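PDB 6MFI: metallo-beta-lactamase from Simiduia agarivorans, which probably hydrolyses the beta-lactam ring of antibiotics with two zinc ions, as a metallo-beta-lactamase of subclass B3. Local coordinates for residues Ile69-Ile78 and Ala174-Ala182. Residues are numbered along the deposited sequence; the frame is centred on the assembly and turned at random.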
loop_
_atom_site.group_PDB
_atom_site.type_symbol
_atom_site.label_atom_id
_atom_site.label_comp_id
_atom_site.label_asym_id
_atom_site.label_seq_id
_atom_site.Cartn_x
_atom_site.Cartn_y
_atom_site.Cartn_z
ATOM N N ILE A 69 6.136 -4.257 9.431
ATOM C CA ILE A 69 7.386 -4.997 9.294
ATOM C C ILE A 69 8.237 -4.701 10.519
ATOM O O ILE A 69 8.651 -3.554 10.729
ATOM C CB ILE A 69 8.127 -4.628 8.000
ATOM C CG1 ILE A 69 7.234 -4.896 6.788
ATOM C CG2 ILE A 69 9.427 -5.412 7.890
ATOM C CD1 ILE A 69 7.484 -3.963 5.631
ATOM N N THR A 70 8.499 -5.729 11.321
ATOM C CA THR A 70 9.161 -5.575 12.608
ATOM C C THR A 70 10.649 -5.879 12.496
ATOM O O THR A 70 11.057 -6.776 11.754
ATOM C CB THR A 70 8.526 -6.492 13.655
ATOM O OG1 THR A 70 8.739 -7.861 13.284
ATOM C CG2 THR A 70 7.033 -6.227 13.754
ATOM N N GLY A 71 11.457 -5.129 13.251
ATOM C CA GLY A 71 12.892 -5.325 13.278
ATOM C C GLY A 71 13.434 -5.153 14.684
ATOM O O GLY A 71 12.689 -4.880 15.626
ATOM N N ASP A 72 14.753 -5.317 14.807
ATOM C CA ASP A 72 15.406 -5.220 16.105
ATOM C C ASP A 72 15.594 -3.783 16.578
ATOM O O ASP A 72 15.899 -3.574 17.758
ATOM C CB ASP A 72 16.768 -5.921 16.075
ATOM C CG ASP A 72 17.555 -5.622 14.814
ATOM O OD1 ASP A 72 17.785 -6.559 14.023
ATOM O OD2 ASP A 72 17.943 -4.452 14.614
ATOM N N ALA A 73 15.424 -2.798 15.702
ATOM C CA ALA A 73 15.590 -1.391 16.050
ATOM C C ALA A 73 14.365 -0.590 15.642
ATOM O O ALA A 73 14.469 0.536 15.148
ATOM C CB ALA A 73 16.851 -0.813 15.412
ATOM N N GLY A 74 13.185 -1.156 15.846
ATOM C CA GLY A 74 11.942 -0.509 15.487
ATOM C C GLY A 74 11.282 -1.168 14.286
ATOM O O GLY A 74 11.847 -2.031 13.614
ATOM N N HIS A 75 10.052 -0.733 14.028
ATOM C CA HIS A 75 9.235 -1.294 12.966
ATOM C C HIS A 75 8.950 -0.244 11.900
ATOM O O HIS A 75 9.038 0.963 12.140
ATOM C CB HIS A 75 7.908 -1.842 13.510
ATOM C CG HIS A 75 8.046 -2.601 14.792
ATOM N ND1 HIS A 75 9.151 -3.371 15.088
ATOM C CD2 HIS A 75 7.218 -2.709 15.858
ATOM C CE1 HIS A 75 8.997 -3.920 16.280
ATOM N NE2 HIS A 75 7.832 -3.534 16.768
ATOM N N VAL A 76 8.607 -0.729 10.710
ATOM C CA VAL A 76 8.151 0.102 9.604
ATOM C C VAL A 76 6.693 -0.239 9.332
ATOM O O VAL A 76 6.316 -1.416 9.307
ATOM C CB VAL A 76 9.011 -0.103 8.340
ATOM C CG1 VAL A 76 8.513 0.780 7.208
ATOM C CG2 VAL A 76 10.474 0.184 8.642
ATOM N N LEU A 77 5.874 0.792 9.140
ATOM C CA LEU A 77 4.446 0.621 8.900
ATOM C C LEU A 77 4.081 1.333 7.608
ATOM O O LEU A 77 4.312 2.539 7.475
ATOM C CB LEU A 77 3.622 1.164 10.070
ATOM C CG LEU A 77 2.101 1.124 9.910
ATOM C CD1 LEU A 77 1.612 -0.310 9.814
ATOM C CD2 LEU A 77 1.428 1.848 11.064
ATOM N N ILE A 78 3.517 0.590 6.660
ATOM C CA ILE A 78 3.099 1.137 5.375
ATOM C C ILE A 78 1.592 1.338 5.398
ATOM O O ILE A 78 0.842 0.425 5.773
ATOM C CB ILE A 78 3.515 0.222 4.212
ATOM C CG1 ILE A 78 4.937 -0.300 4.419
ATOM C CG2 ILE A 78 3.406 0.965 2.887
ATOM C CD1 ILE A 78 5.288 -1.474 3.534
ATOM N N ALA A 174 16.128 2.218 5.522
ATOM C CA ALA A 174 16.872 1.381 6.453
ATOM C C ALA A 174 16.430 1.676 7.879
ATOM O O ALA A 174 16.293 2.841 8.265
ATOM C CB ALA A 174 18.379 1.606 6.308
ATOM N N LEU A 175 16.211 0.613 8.656
ATOM C CA LEU A 175 15.846 0.742 10.066
ATOM C C LEU A 175 16.331 -0.523 10.769
ATOM O O LEU A 175 15.643 -1.550 10.749
ATOM C CB LEU A 175 14.347 0.939 10.235
ATOM C CG LEU A 175 13.870 1.195 11.666
ATOM C CD1 LEU A 175 14.371 2.541 12.172
ATOM C CD2 LEU A 175 12.353 1.114 11.750
ATOM N N GLY A 176 17.508 -0.442 11.386
ATOM C CA GLY A 176 18.129 -1.614 11.969
ATOM C C GLY A 176 18.439 -2.668 10.926
ATOM O O GLY A 176 19.181 -2.407 9.974
ATOM N N ASN A 177 17.880 -3.865 11.094
ATOM C CA ASN A 177 18.054 -4.924 10.110
ATOM C C ASN A 177 17.050 -4.840 8.970
ATOM O O ASN A 177 17.158 -5.619 8.017
ATOM C CB ASN A 177 17.946 -6.298 10.779
ATOM C CG ASN A 177 16.554 -6.579 11.311
ATOM O OD1 ASN A 177 15.893 -5.695 11.857
ATOM N ND2 ASN A 177 16.099 -7.817 11.151
ATOM N N LEU A 178 16.087 -3.925 9.040
ATOM C CA LEU A 178 15.078 -3.808 7.998
ATOM C C LEU A 178 15.602 -2.994 6.823
ATOM O O LEU A 178 16.375 -2.045 6.988
ATOM C CB LEU A 178 13.806 -3.166 8.552
ATOM C CG LEU A 178 13.293 -3.779 9.852
ATOM C CD1 LEU A 178 12.124 -2.976 10.406
ATOM C CD2 LEU A 178 12.898 -5.227 9.618
ATOM N N ARG A 179 15.165 -3.370 5.624
ATOM C CA ARG A 179 15.621 -2.719 4.400
ATOM C C ARG A 179 14.526 -2.820 3.350
ATOM O O ARG A 179 14.177 -3.925 2.923
ATOM C CB ARG A 179 16.918 -3.356 3.900
ATOM C CG ARG A 179 17.316 -2.952 2.496
ATOM C CD ARG A 179 18.820 -2.781 2.389
ATOM N NE ARG A 179 19.252 -2.631 1.004
ATOM C CZ ARG A 179 19.945 -3.548 0.336
ATOM N NH1 ARG A 179 20.285 -4.684 0.928
ATOM N NH2 ARG A 179 20.297 -3.328 -0.924
ATOM N N LEU A 180 13.990 -1.672 2.942
ATOM C CA LEU A 180 12.950 -1.592 1.928
ATOM C C LEU A 180 13.413 -0.698 0.787
ATOM O O LEU A 180 14.133 0.281 1.000
ATOM C CB LEU A 180 11.640 -1.040 2.506
ATOM C CG LEU A 180 11.104 -1.631 3.809
ATOM C CD1 LEU A 180 11.580 -0.833 5.014
ATOM C CD2 LEU A 180 9.587 -1.684 3.765
ATOM N N THR A 181 12.998 -1.043 -0.429
ATOM C CA THR A 181 13.281 -0.247 -1.616
ATOM C C THR A 181 11.965 0.153 -2.268
ATOM O O THR A 181 11.078 -0.687 -2.448
ATOM C CB THR A 181 14.155 -1.019 -2.611
ATOM O OG1 THR A 181 15.360 -1.443 -1.962
ATOM C CG2 THR A 181 14.507 -0.144 -3.805
ATOM N N ALA A 182 11.842 1.430 -2.613
ATOM C CA ALA A 182 10.638 1.952 -3.241
ATOM C C ALA A 182 10.821 2.060 -4.748
ATOM O O ALA A 182 11.937 2.214 -5.251
ATOM C CB ALA A 182 10.270 3.322 -2.671
HETATM O O HOH W 1 13.216 -8.324 11.449
HETATM O O HOH W 2 14.651 -2.259 12.851
#
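Two beta hairpins, 69-78 and 174-182, face each other across the interior of the metallo-beta-lactamase alpha-beta/beta-alpha sandwich, one from each of its two sheets. Leu178 lies over the face of hairpin 69-78: its CD1 sits 3.4 Å from Gly74 O and 3.5 Å from Ile69 O, while CD2 turns to Ile69 CG2 and Thr70 O. Leu175 follows, its CG turned toward the hairpin by a chi1 of -175°, anti to the backbone N; CD2 then reaches His75 O and Val76 CG2, the latter at 3.7 Å. Deeper in, Leu180 meets two side chains tip to tip, CD2 touching Ile69 CD1 at 3.6 Å and CD1 touching Val76 CG2 at 3.9 Å. Toward solvent, the two turns meet through polar groups. Asp72 N donates to Asn177 OD1 (3.2 Å, 161° at the hydrogen) from above the carbonyl plane. The Asp72 carboxylate also lies against this amide, but OD1 and Asn177 OD1 are both acceptors and do not bond. One water links Thr70 O to Asn177 ND2; another accepts from Ala73 N and donates to Gly74 O. At the tips Ala73 CB rests at 3.8 Å on the CA of Gly176, which, in the type II' turn from Leu175 to Leu178, has no side chain to stand in the way. Asn55 flanks Ile69 and Leu178, Leu107 of strand 103-107 lies against Val76, and from strand 193-199 Trp195 touches Leu180 while Trp197 touches Ile69 and Ile78, the last with its side chain about 13 Å from a bound zinc ion.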